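Putative laminarinase (Phanerochaete chrysosporium, PDB 2WNE) probably hydrolyses beta-glucans such as laminarin, as a family 16 glycoside hydrolase, and binds glucose units in its cleft. Local coordinates at residues G97-A102 and E120-Q125; D25-R30 and N250-G255; L132-N137 and G239-A244; N128-H133 and P227-P232. The protein carries 1 engineered substitution. One frame throughout, in Å; residues are numbered along the deposited sequence.

Overall arrangement
The segments span much of the chain. Contact 2 spans furthest: the loop at 25-30 meets strand 246-253, and the other three contacts all lie within the 219 residues between. Contact 1 comes first inside it, a short hairpin-like closure between strand 98-105 and the loop after strand 115-120; contacts 1 and 2 touch, because 98-105 and 246-253 are sheet neighbours. Contacts 4 and 3 follow it in series: they open from overlapping parts of strand 129-133, close in turn at 227-232 and 239-244, and thus overlap along the chain. Contacts 1 and 2 tie loops to neighbouring strands of the sugar-binding sheet, whereas contacts 3 and 4 fasten its 129-133 strand to the opposing sheet and to helix 238-241.

Contact 1 of 4, residues G97-A102 and E120-Q125; sequences GTWPAA and EGVNDQ. With BGC (beta-D-glucopyranose), chain B; GLC (alpha-D-glucopyranose), chain C.
Glu120 OE2 is gripped by three donors: Trp99 NE1, O6 of GLC and O3 of the chain B BGC, the last at 2.6 Å. The site lies on the sugar-binding sheet of a GH16 beta-jelly-roll sandwich, and the carboxylate ends an Asp117-to-Glu120 run that is consistent with the family's catalytic signature. Trp99 NE1 reaches Glu120 OE2 at 3.0 Å; OE2 lies in the indole plane, and the N-H meets it on its anti side, somewhat out of the carboxylate plane. Both side chains leave their backbones with CG anti to N (chi1 176° for Trp99, -158° for Glu120), so they run side by side in the same direction, ring and carboxylate planes 21° apart. The other oxygen, Glu120 OE1, accepts from BGC O4 at 2.8 Å, so each sugar-facing oxygen is engaged. At the backbone, Ala101 and Glu120 form an antiparallel non-hydrogen-bonded pair. Val122 CG1 lies over one face of the indole, 3.9 Å from the centroid of the five-membered ring of Trp99, a CH-pi contact; Trp257 meets the indole edge-to-face. Farther along, Val122 to Gln125 make a type I' turn, closed by Gln125 N and Val122 O at 2.9 Å. That turn is tied to the strand by a bond from Asn123 N to Thr98 O of 2.9 Å, and Asn123 OD1 accepts from Gly97 N at 2.7 Å.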
# COMPACT_ATOMS: atom_id res chain seq x y z
N GLY A 97 14.35 7.27 0.13
CA GLY A 97 14.44 6.23 1.12
C GLY A 97 13.08 5.68 1.55
O GLY A 97 13.03 4.56 2.09
N THR A 98 12.00 6.43 1.32
CA THR A 98 10.66 5.99 1.76
C THR A 98 10.13 4.80 0.96
O THR A 98 10.33 4.70 -0.28
CB THR A 98 9.56 7.09 1.72
OG1 THR A 98 9.36 7.51 0.37
CG2 THR A 98 9.92 8.28 2.62
N TRP A 99 9.47 3.90 1.68
CA TRP A 99 8.85 2.73 1.05
C TRP A 99 7.50 2.50 1.73
O TRP A 99 7.39 1.69 2.65
CB TRP A 99 9.80 1.53 1.09
CG TRP A 99 9.27 0.21 0.55
CD1 TRP A 99 8.09 -0.01 -0.13
CD2 TRP A 99 9.93 -1.06 0.65
NE1 TRP A 99 7.98 -1.35 -0.44
CE2 TRP A 99 9.08 -2.02 0.03
CE3 TRP A 99 11.14 -1.50 1.23
CZ2 TRP A 99 9.42 -3.39 -0.03
CZ3 TRP A 99 11.48 -2.86 1.14
CH2 TRP A 99 10.62 -3.78 0.53
N PRO A 100 6.46 3.25 1.29
CA PRO A 100 5.11 3.10 1.86
C PRO A 100 4.30 2.04 1.12
O PRO A 100 4.54 1.81 -0.06
CB PRO A 100 4.48 4.46 1.63
CG PRO A 100 5.19 5.02 0.35
CD PRO A 100 6.51 4.27 0.21
N ALA A 101 3.34 1.43 1.81
CA ALA A 101 2.42 0.52 1.15
C ALA A 101 1.06 0.51 1.84
O ALA A 101 0.98 0.70 3.05
CB ALA A 101 3.00 -0.93 1.10
N ALA A 102 0.01 0.33 1.02
CA ALA A 102 -1.33 -0.09 1.45
C ALA A 102 -1.57 -1.42 0.73
O ALA A 102 -1.52 -1.49 -0.50
CB ALA A 102 -2.39 0.90 1.04
N GLU A 120 2.00 1.01 -3.59
CA GLU A 120 3.37 0.71 -3.22
C GLU A 120 4.33 1.36 -4.20
O GLU A 120 4.08 1.43 -5.41
CB GLU A 120 3.62 -0.80 -3.22
CG GLU A 120 4.82 -1.21 -2.36
CD GLU A 120 5.24 -2.65 -2.59
OE1 GLU A 120 4.68 -3.30 -3.51
OE2 GLU A 120 6.11 -3.15 -1.86
N GLY A 121 5.44 1.84 -3.65
CA GLY A 121 6.59 2.25 -4.46
C GLY A 121 7.76 2.55 -3.55
O GLY A 121 7.68 2.31 -2.34
N VAL A 122 8.82 3.09 -4.13
CA VAL A 122 10.04 3.41 -3.39
C VAL A 122 10.63 4.73 -3.88
O VAL A 122 10.52 5.05 -5.07
CB VAL A 122 11.12 2.29 -3.50
CG1 VAL A 122 10.64 1.02 -2.76
CG2 VAL A 122 11.48 1.98 -5.01
N ASN A 123 11.24 5.49 -2.96
CA ASN A 123 12.13 6.60 -3.34
C ASN A 123 11.47 7.60 -4.29
O ASN A 123 12.12 8.11 -5.21
CB ASN A 123 13.44 6.02 -3.97
CG ASN A 123 14.17 5.09 -3.00
OD1 ASN A 123 14.24 5.38 -1.79
ND2 ASN A 123 14.70 3.97 -3.51
N ASP A 124 10.17 7.86 -4.07
CA ASP A 124 9.40 8.84 -4.84
C ASP A 124 9.23 8.53 -6.31
O ASP A 124 8.82 9.40 -7.09
CB ASP A 124 9.96 10.27 -4.66
CG ASP A 124 9.93 10.72 -3.21
OD1 ASP A 124 8.99 10.33 -2.48
OD2 ASP A 124 10.84 11.49 -2.81
N GLN A 125 9.53 7.30 -6.69
CA GLN A 125 9.44 6.94 -8.11
C GLN A 125 8.02 6.54 -8.56
O GLN A 125 7.59 5.40 -8.36
CB GLN A 125 10.46 5.83 -8.48
CG GLN A 125 11.92 6.26 -8.25
CD GLN A 125 12.30 7.55 -8.99
OE1 GLN A 125 12.44 7.54 -10.22
NE2 GLN A 125 12.44 8.67 -8.25
C2 BGC B . 9.13 -6.12 -2.58
C3 BGC B . 7.62 -6.16 -2.79
C4 BGC B . 7.15 -5.48 -4.08
C5 BGC B . 8.01 -5.95 -5.26
C6 BGC B . 7.68 -5.16 -6.53
C1 BGC B . 9.86 -6.56 -3.83
O2 BGC B . 9.47 -6.97 -1.51
O3 BGC B . 6.99 -5.55 -1.71
O4 BGC B . 5.79 -5.76 -4.32
O5 BGC B . 9.39 -5.80 -4.94
O6 BGC B . 8.46 -5.66 -7.59
C1 GLC C . 5.07 -6.63 -0.49
C2 GLC C . 5.80 -7.78 0.25
C3 GLC C . 5.93 -7.45 1.74
C4 GLC C . 6.07 -5.94 1.98
C5 GLC C . 4.78 -5.24 1.54
C6 GLC C . 4.76 -3.72 1.71
O1 GLC C . 4.27 -7.15 -1.52
O2 GLC C . 5.26 -9.07 0.01
O3 GLC C . 7.06 -8.10 2.24
O4 GLC C . 6.23 -5.70 3.37
O5 GLC C . 4.39 -5.59 0.22
O6 GLC C . 5.69 -3.10 0.83
O HOH W 1 8.20 6.61 -2.10

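Contact 2 of 4, residues D25-R30 and N250-G255; sequences DPTHGR and NLTFCG. With BGC (beta-D-glucopyranose), chain D; BGC (beta-D-glucopyranose), chain E; GLC (alpha-D-glucopyranose), chain C.
Asp25 carries its carboxylate opposite its own backbone N (chi1 -175°), and Thr252 does the same with its hydroxyl (chi1 -172°), which brings OD2 of Asp25 to 2.8 Å from OG1 of Thr252. The two side chains cross at about a right angle, and the hydroxyl donates from above the carboxylate plane, 62° out of it. The same oxygen is taken by two groups of its own loop: Gly29 N comes in on the anti side, and Thr27 OG1 on the syn side at 3.0 Å. A type I turn from Asp25 to His28 holds Thr27, and Gly29 follows directly after it; a weak Asx-turn bond from Thr27 N to Asp25 OD1 adds to the turn. Past the turn the loop runs against strand 246-253, where Arg30 N donates to Phe253 O at 2.9 Å. The backbones come close here, Gly29 CA lying 3.5 Å from Gly255 CA; a side chain on either glycine would run into the other segment. Cys254 is held by its disulfide to Cys273, while Arg30 turns its guanidinium to Gly66 and Asn278. On the cleft side Pro26 O accepts from O2 of the chain E BGC at 3.2 Å, and Thr27 CG2 lies 3.4 Å from O3 of GLC. With three donors on Asp25 OD2, the carboxylate is probably ionised, and this grip is consistent with a turn held in place beside the sugars.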
# COMPACT_ATOMS: atom_id res chain seq x y z
N ASP A 25 11.23 -5.22 11.05
CA ASP A 25 10.77 -5.07 9.66
C ASP A 25 11.06 -6.34 8.83
O ASP A 25 12.22 -6.66 8.62
CB ASP A 25 11.37 -3.84 8.97
CG ASP A 25 10.81 -3.63 7.58
OD1 ASP A 25 9.71 -4.11 7.29
OD2 ASP A 25 11.46 -3.01 6.72
N PRO A 26 10.01 -7.04 8.35
CA PRO A 26 10.24 -8.23 7.55
C PRO A 26 11.02 -7.95 6.25
O PRO A 26 11.66 -8.86 5.71
CB PRO A 26 8.81 -8.72 7.26
CG PRO A 26 7.98 -8.13 8.34
CD PRO A 26 8.56 -6.80 8.53
N THR A 27 11.00 -6.71 5.77
CA THR A 27 11.77 -6.32 4.60
C THR A 27 13.08 -5.62 4.95
O THR A 27 13.70 -4.96 4.09
CB THR A 27 10.93 -5.45 3.63
OG1 THR A 27 10.34 -4.35 4.32
CG2 THR A 27 9.84 -6.31 2.95
N HIS A 28 13.51 -5.76 6.21
CA HIS A 28 14.88 -5.36 6.64
C HIS A 28 15.26 -3.89 6.43
O HIS A 28 16.43 -3.57 6.19
CB HIS A 28 15.94 -6.33 6.07
CG HIS A 28 15.56 -7.77 6.23
ND1 HIS A 28 15.16 -8.55 5.16
CD2 HIS A 28 15.45 -8.55 7.33
CE1 HIS A 28 14.84 -9.76 5.60
NE2 HIS A 28 15.00 -9.78 6.91
N GLY A 29 14.27 -3.00 6.58
CA GLY A 29 14.49 -1.56 6.41
C GLY A 29 15.13 -0.84 7.60
O GLY A 29 15.29 -1.41 8.70
N ARG A 30 15.49 0.41 7.37
CA ARG A 30 16.05 1.29 8.40
C ARG A 30 14.91 1.96 9.18
O ARG A 30 14.69 3.18 9.12
CB ARG A 30 17.01 2.32 7.75
CG ARG A 30 17.81 3.17 8.75
CD ARG A 30 18.63 2.31 9.71
NE ARG A 30 19.39 3.17 10.62
CZ ARG A 30 19.77 2.86 11.86
NH1 ARG A 30 19.51 1.66 12.37
NH2 ARG A 30 20.45 3.75 12.59
N ASN A 250 1.53 0.93 5.97
CA ASN A 250 2.81 1.06 6.67
C ASN A 250 3.73 2.00 5.95
O ASN A 250 3.44 2.43 4.83
CB ASN A 250 3.52 -0.32 6.81
CG ASN A 250 3.97 -0.90 5.48
OD1 ASN A 250 3.16 -1.45 4.71
ND2 ASN A 250 5.28 -0.76 5.18
N LEU A 251 4.83 2.33 6.61
CA LEU A 251 5.91 3.06 5.96
C LEU A 251 7.22 2.49 6.50
O LEU A 251 7.46 2.54 7.72
CB LEU A 251 5.81 4.56 6.24
CG LEU A 251 7.03 5.46 5.92
CD1 LEU A 251 7.39 5.47 4.43
CD2 LEU A 251 6.88 6.89 6.42
N THR A 252 8.03 1.92 5.59
CA THR A 252 9.39 1.56 5.97
C THR A 252 10.37 2.42 5.17
O THR A 252 9.95 3.27 4.37
CB THR A 252 9.68 0.00 5.90
OG1 THR A 252 10.97 -0.27 6.45
CG2 THR A 252 9.61 -0.53 4.49
N PHE A 253 11.66 2.21 5.43
CA PHE A 253 12.73 2.95 4.76
C PHE A 253 13.77 1.97 4.28
O PHE A 253 14.02 1.01 4.97
CB PHE A 253 13.42 3.90 5.75
CG PHE A 253 12.52 4.96 6.30
CD1 PHE A 253 11.79 4.74 7.46
CD2 PHE A 253 12.41 6.18 5.64
CE1 PHE A 253 10.94 5.73 7.96
CE2 PHE A 253 11.57 7.16 6.12
CZ PHE A 253 10.84 6.94 7.28
N CYS A 254 14.43 2.25 3.15
CA CYS A 254 15.53 1.41 2.63
C CYS A 254 15.13 -0.07 2.58
O CYS A 254 14.07 -0.41 2.05
CB CYS A 254 16.82 1.62 3.47
SG CYS A 254 17.19 3.38 3.70
N GLY A 255 15.96 -0.95 3.13
CA GLY A 255 15.65 -2.37 3.16
C GLY A 255 15.69 -3.05 1.80
O GLY A 255 16.29 -2.55 0.87
C2 BGC D . 8.08 -9.99 3.21
C3 BGC D . 7.89 -11.34 3.93
C4 BGC D . 6.82 -11.29 5.02
C5 BGC D . 5.54 -10.61 4.49
C6 BGC D . 4.42 -10.49 5.54
C1 BGC D . 6.74 -9.39 2.81
O2 BGC D . 8.93 -10.10 2.09
O3 BGC D . 9.09 -11.67 4.59
O4 BGC D . 6.60 -12.61 5.46
O5 BGC D . 5.88 -9.34 3.94
O6 BGC D . 4.76 -9.63 6.61
C2 BGC E . 11.34 -11.96 3.84
C3 BGC E . 12.39 -12.94 3.30
C4 BGC E . 12.16 -14.38 3.81
C5 BGC E . 10.68 -14.78 3.71
C6 BGC E . 10.38 -16.13 4.36
C1 BGC E . 9.92 -12.53 3.80
O2 BGC E . 11.40 -10.72 3.14
O3 BGC E . 13.65 -12.39 3.66
O4 BGC E . 12.90 -15.27 3.01
O5 BGC E . 9.88 -13.82 4.36
O6 BGC E . 9.06 -16.52 4.01
C1 GLC C . 5.07 -6.63 -0.49
C2 GLC C . 5.80 -7.78 0.25
C3 GLC C . 5.93 -7.45 1.74
C4 GLC C . 6.07 -5.94 1.98
C5 GLC C . 4.78 -5.24 1.54
C6 GLC C . 4.76 -3.72 1.71
O1 GLC C . 4.27 -7.15 -1.52
O2 GLC C . 5.26 -9.07 0.01
O3 GLC C . 7.06 -8.10 2.24
O4 GLC C . 6.23 -5.70 3.37
O5 GLC C . 4.39 -5.59 0.22
O6 GLC C . 5.69 -3.10 0.83

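Contact 3 of 4, residues L132-N137 and G239-A244; sequences LHTGAN and GSHFDA. With BGC (beta-D-glucopyranose), chain B; GLC (alpha-D-glucopyranose), chain C.
Phe242 stands across Leu132 and Thr134 at about a right angle to both side chains, in the space between the two sheets of the GH16 jelly-roll sandwich. Its ring tip reaches the methyls: CZ of Phe242 is 4.0 Å from CD2 of Leu132, and CE1 of Phe242 is 3.8 Å from CG2 of Thr134. Val116 on the sugar-binding sheet and Ile196 on the opposing sheet also touch Phe242. With its OG1 between the backbone N and the carbonyl carbon (chi1 66°), Thr134 spends its hydroxyl on Gly135 O of its own segment, at 2.9 Å, in the carbonyl plane and on a lone pair, and its CG2 methyl faces the phenyl ring. His241 crosses Thr134 obliquely, with its ND1 3.9 Å from CB of Thr134. No direct hydrogen bond spans the segments: NE2 of His241 comes to 3.2 Å from O of Asn137, but at a poor angle. The disulfide between Cys138 and Cys236 joins the same two parts of the chain close by. On the other side of the strand, His133 points away from this contact, and its NE2 donates to O4 of the chain B BGC at 2.8 Å, in a nearly straight bond of 164°. A phenylalanine here has no ring N-H and would probably leave that sugar oxygen without this donor. One water bridges the segments, accepting from Gly135 N at 3.0 Å and lying 2.8 Å from His241 O.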
# COMPACT_ATOMS: atom_id res chain seq x y z
N LEU A 132 0.92 -8.82 -6.97
CA LEU A 132 0.58 -10.01 -6.19
C LEU A 132 1.86 -10.79 -5.92
O LEU A 132 2.74 -10.86 -6.79
CB LEU A 132 -0.39 -10.95 -6.92
CG LEU A 132 -1.67 -10.44 -7.58
CD1 LEU A 132 -2.49 -11.67 -8.04
CD2 LEU A 132 -2.46 -9.55 -6.63
N HIS A 133 1.96 -11.34 -4.71
CA HIS A 133 2.98 -12.33 -4.40
C HIS A 133 2.29 -13.60 -3.96
O HIS A 133 1.42 -13.57 -3.06
CB HIS A 133 3.91 -11.82 -3.28
CG HIS A 133 4.66 -10.58 -3.65
ND1 HIS A 133 6.00 -10.59 -3.96
CD2 HIS A 133 4.25 -9.30 -3.77
CE1 HIS A 133 6.39 -9.36 -4.26
NE2 HIS A 133 5.34 -8.56 -4.14
N THR A 134 2.66 -14.72 -4.58
CA THR A 134 2.07 -16.03 -4.24
C THR A 134 3.15 -17.14 -4.09
O THR A 134 4.34 -16.90 -4.33
CB THR A 134 1.01 -16.45 -5.29
OG1 THR A 134 1.65 -16.68 -6.55
CG2 THR A 134 -0.04 -15.36 -5.49
N GLY A 135 2.73 -18.34 -3.65
CA GLY A 135 3.50 -19.57 -3.90
C GLY A 135 3.39 -20.03 -5.37
O GLY A 135 2.95 -19.25 -6.25
N ALA A 136 3.77 -21.29 -5.63
CA ALA A 136 3.99 -21.84 -6.98
C ALA A 136 2.74 -21.89 -7.82
O ALA A 136 1.63 -21.95 -7.28
CB ALA A 136 4.61 -23.25 -6.91
N ASN A 137 2.91 -21.88 -9.14
CA ASN A 137 1.81 -22.08 -10.09
C ASN A 137 0.78 -20.93 -10.10
O ASN A 137 -0.42 -21.13 -9.99
CB ASN A 137 1.12 -23.43 -9.86
CG ASN A 137 0.28 -23.87 -11.06
OD1 ASN A 137 0.43 -23.34 -12.17
ND2 ASN A 137 -0.62 -24.84 -10.83
N GLY A 239 -8.40 -17.91 -5.96
CA GLY A 239 -8.91 -18.29 -4.64
C GLY A 239 -8.03 -19.28 -3.87
O GLY A 239 -8.02 -19.28 -2.62
N SER A 240 -7.32 -20.14 -4.60
CA SER A 240 -6.44 -21.13 -3.96
C SER A 240 -5.05 -20.57 -3.60
O SER A 240 -4.26 -21.25 -2.94
CB SER A 240 -6.34 -22.42 -4.77
OG SER A 240 -5.27 -22.37 -5.69
N HIS A 241 -4.74 -19.35 -4.04
CA HIS A 241 -3.47 -18.73 -3.68
C HIS A 241 -3.60 -17.62 -2.63
O HIS A 241 -2.60 -17.08 -2.16
CB HIS A 241 -2.74 -18.22 -4.93
CG HIS A 241 -2.29 -19.31 -5.84
ND1 HIS A 241 -1.00 -19.79 -5.85
CD2 HIS A 241 -2.98 -20.08 -6.72
CE1 HIS A 241 -0.90 -20.78 -6.73
NE2 HIS A 241 -2.09 -20.97 -7.26
N PHE A 242 -4.83 -17.30 -2.25
CA PHE A 242 -5.10 -16.23 -1.28
C PHE A 242 -6.04 -16.77 -0.23
O PHE A 242 -7.06 -17.36 -0.54
CB PHE A 242 -5.76 -15.00 -1.96
CG PHE A 242 -4.80 -14.18 -2.72
CD1 PHE A 242 -4.39 -14.57 -4.01
CD2 PHE A 242 -4.25 -13.03 -2.15
CE1 PHE A 242 -3.44 -13.81 -4.73
CE2 PHE A 242 -3.31 -12.26 -2.87
CZ PHE A 242 -2.90 -12.66 -4.15
N ASP A 243 -5.72 -16.56 1.03
CA ASP A 243 -6.75 -16.88 2.00
C ASP A 243 -7.35 -15.61 2.62
O ASP A 243 -7.35 -14.56 1.97
CB ASP A 243 -6.26 -17.92 3.00
CG ASP A 243 -4.93 -17.58 3.56
OD1 ASP A 243 -4.71 -16.37 3.75
OD2 ASP A 243 -4.13 -18.52 3.80
N ALA A 244 -7.92 -15.70 3.82
CA ALA A 244 -8.45 -14.52 4.49
C ALA A 244 -7.30 -13.57 4.87
O ALA A 244 -6.36 -13.98 5.57
CB ALA A 244 -9.28 -14.92 5.71
C2 BGC B . 9.13 -6.12 -2.58
C3 BGC B . 7.62 -6.16 -2.79
C4 BGC B . 7.15 -5.48 -4.08
C5 BGC B . 8.01 -5.95 -5.26
C6 BGC B . 7.68 -5.16 -6.53
C1 BGC B . 9.86 -6.56 -3.83
O2 BGC B . 9.47 -6.97 -1.51
O3 BGC B . 6.99 -5.55 -1.71
O4 BGC B . 5.79 -5.76 -4.32
O5 BGC B . 9.39 -5.80 -4.94
O6 BGC B . 8.46 -5.66 -7.59
C1 GLC C . 5.07 -6.63 -0.49
C2 GLC C . 5.80 -7.78 0.25
C3 GLC C . 5.93 -7.45 1.74
C4 GLC C . 6.07 -5.94 1.98
C5 GLC C . 4.78 -5.24 1.54
C6 GLC C . 4.76 -3.72 1.71
O1 GLC C . 4.27 -7.15 -1.52
O2 GLC C . 5.26 -9.07 0.01
O3 GLC C . 7.06 -8.10 2.24
O4 GLC C . 6.23 -5.70 3.37
O5 GLC C . 4.39 -5.59 0.22
O6 GLC C . 5.69 -3.10 0.83
O HOH W 2 -0.15 -18.37 -2.74

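Contact 4 of 4, residues N128-H133 and P227-P232; sequences NAMTLH and PTAFFP. With BGC (beta-D-glucopyranose), chain B; GLC (alpha-D-glucopyranose), chain C.
Leu132 and Phe231 make the main aromatic contact, a CH-pi one: CG of Leu132 lies 3.8 Å from the centroid of the Phe231 ring and 14° off its normal, so it sits over the face. The side chains slide past each other in opposite directions. Phe231 has CG anti to its carbonyl carbon (chi1 -58°), which sends the ring tip toward strand 129-133 of the facing sheet; there Met130 O lies at the ring edge, near its plane, 3.3 Å from CZ of Phe231. Replacing Phe231 by an alanine is likely to open a gap against Leu132 and leave its CG without a ring face to lie on. The remaining contacts are apolar side-chain ones. CB of Met130 meets CB of Ala229 at 3.8 Å, and the bent Met130 chain crosses Thr228 at about a right angle, its CE 4.0 Å from CG2 of Thr228. Thr228 OG1 turns to Phe200 N instead. The strands 129-133 and 229-231 run nearly parallel, their axes 8.3 Å apart, but belong to opposed sheets of the sandwich: the first is paired with strands 115-120 and 165-168, the second with 196-202, where Thr228 and Ala229 form a classic bulge facing Val198.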
# COMPACT_ATOMS: atom_id res chain seq x y z
N ASN A 128 2.59 4.31 -9.46
CA ASN A 128 2.23 3.25 -8.53
C ASN A 128 2.40 1.86 -9.16
O ASN A 128 2.17 1.67 -10.38
CB ASN A 128 0.77 3.43 -8.12
CG ASN A 128 0.38 2.56 -6.92
OD1 ASN A 128 1.02 2.64 -5.88
ND2 ASN A 128 -0.67 1.75 -7.06
N ALA A 129 2.79 0.90 -8.32
CA ALA A 129 2.81 -0.52 -8.66
C ALA A 129 1.75 -1.27 -7.83
O ALA A 129 1.60 -1.05 -6.60
CB ALA A 129 4.24 -1.13 -8.45
N MET A 130 0.99 -2.11 -8.54
CA MET A 130 0.01 -3.05 -7.98
C MET A 130 0.51 -4.48 -8.28
O MET A 130 0.68 -4.84 -9.45
CB MET A 130 -1.39 -2.78 -8.56
CG MET A 130 -1.90 -1.42 -8.13
SD MET A 130 -2.64 -0.35 -9.39
CE MET A 130 -1.27 -0.10 -10.57
N THR A 131 0.77 -5.26 -7.23
CA THR A 131 1.54 -6.50 -7.31
C THR A 131 0.95 -7.60 -6.43
O THR A 131 0.54 -7.34 -5.29
CB THR A 131 3.04 -6.28 -6.91
OG1 THR A 131 3.51 -5.07 -7.49
CG2 THR A 131 3.96 -7.46 -7.39
N LEU A 132 0.92 -8.82 -6.97
CA LEU A 132 0.58 -10.01 -6.19
C LEU A 132 1.86 -10.79 -5.92
O LEU A 132 2.74 -10.86 -6.79
CB LEU A 132 -0.39 -10.95 -6.92
CG LEU A 132 -1.67 -10.44 -7.58
CD1 LEU A 132 -2.49 -11.67 -8.04
CD2 LEU A 132 -2.46 -9.55 -6.63
N HIS A 133 1.96 -11.34 -4.71
CA HIS A 133 2.98 -12.33 -4.40
C HIS A 133 2.29 -13.60 -3.96
O HIS A 133 1.42 -13.57 -3.06
CB HIS A 133 3.91 -11.82 -3.28
CG HIS A 133 4.66 -10.58 -3.65
ND1 HIS A 133 6.00 -10.59 -3.96
CD2 HIS A 133 4.25 -9.30 -3.77
CE1 HIS A 133 6.39 -9.36 -4.26
NE2 HIS A 133 5.34 -8.56 -4.14
N PRO A 227 -10.42 -1.64 -15.03
CA PRO A 227 -9.48 -1.50 -13.90
C PRO A 227 -8.10 -0.97 -14.31
O PRO A 227 -7.68 -1.10 -15.45
CB PRO A 227 -9.39 -2.92 -13.34
CG PRO A 227 -9.69 -3.82 -14.55
CD PRO A 227 -10.80 -3.05 -15.26
N THR A 228 -7.41 -0.34 -13.36
CA THR A 228 -6.01 0.04 -13.57
C THR A 228 -5.11 -1.21 -13.68
O THR A 228 -4.27 -1.33 -14.59
CB THR A 228 -5.53 1.03 -12.48
OG1 THR A 228 -6.43 2.14 -12.45
CG2 THR A 228 -4.10 1.57 -12.77
N ALA A 229 -5.30 -2.14 -12.75
CA ALA A 229 -4.61 -3.43 -12.75
C ALA A 229 -5.63 -4.58 -12.72
O ALA A 229 -6.65 -4.52 -12.01
CB ALA A 229 -3.63 -3.52 -11.55
N PHE A 230 -5.34 -5.63 -13.49
CA PHE A 230 -6.22 -6.78 -13.66
C PHE A 230 -5.35 -8.02 -13.48
O PHE A 230 -4.31 -8.15 -14.13
CB PHE A 230 -6.89 -6.78 -15.04
CG PHE A 230 -7.92 -7.89 -15.26
CD1 PHE A 230 -8.21 -8.33 -16.56
CD2 PHE A 230 -8.59 -8.49 -14.19
CE1 PHE A 230 -9.18 -9.32 -16.80
CE2 PHE A 230 -9.54 -9.51 -14.41
CZ PHE A 230 -9.85 -9.91 -15.72
N PHE A 231 -5.74 -8.88 -12.54
CA PHE A 231 -5.09 -10.17 -12.31
C PHE A 231 -6.14 -11.26 -12.49
O PHE A 231 -6.78 -11.69 -11.52
CB PHE A 231 -4.42 -10.25 -10.92
CG PHE A 231 -3.39 -9.17 -10.68
CD1 PHE A 231 -3.75 -7.97 -10.05
CD2 PHE A 231 -2.07 -9.33 -11.12
CE1 PHE A 231 -2.82 -6.94 -9.85
CE2 PHE A 231 -1.12 -8.32 -10.92
CZ PHE A 231 -1.49 -7.11 -10.29
N PRO A 232 -6.36 -11.68 -13.74
CA PRO A 232 -7.36 -12.72 -14.01
C PRO A 232 -6.87 -14.10 -13.56
O PRO A 232 -5.73 -14.22 -13.09
CB PRO A 232 -7.52 -12.66 -15.53
CG PRO A 232 -6.17 -12.14 -16.03
CD PRO A 232 -5.69 -11.20 -14.96
C2 BGC B . 9.13 -6.12 -2.58
C3 BGC B . 7.62 -6.16 -2.79
C4 BGC B . 7.15 -5.48 -4.08
C5 BGC B . 8.01 -5.95 -5.26
C6 BGC B . 7.68 -5.16 -6.53
C1 BGC B . 9.86 -6.56 -3.83
O2 BGC B . 9.47 -6.97 -1.51
O3 BGC B . 6.99 -5.55 -1.71
O4 BGC B . 5.79 -5.76 -4.32
O5 BGC B . 9.39 -5.80 -4.94
O6 BGC B . 8.46 -5.66 -7.59
C1 GLC C . 5.07 -6.63 -0.49
C2 GLC C . 5.80 -7.78 0.25
C3 GLC C . 5.93 -7.45 1.74
C4 GLC C . 6.07 -5.94 1.98
C5 GLC C . 4.78 -5.24 1.54
C6 GLC C . 4.76 -3.72 1.71
O1 GLC C . 4.27 -7.15 -1.52
O2 GLC C . 5.26 -9.07 0.01
O3 GLC C . 7.06 -8.10 2.24
O4 GLC C . 6.23 -5.70 3.37
O5 GLC C . 4.39 -5.59 0.22
O6 GLC C . 5.69 -3.10 0.83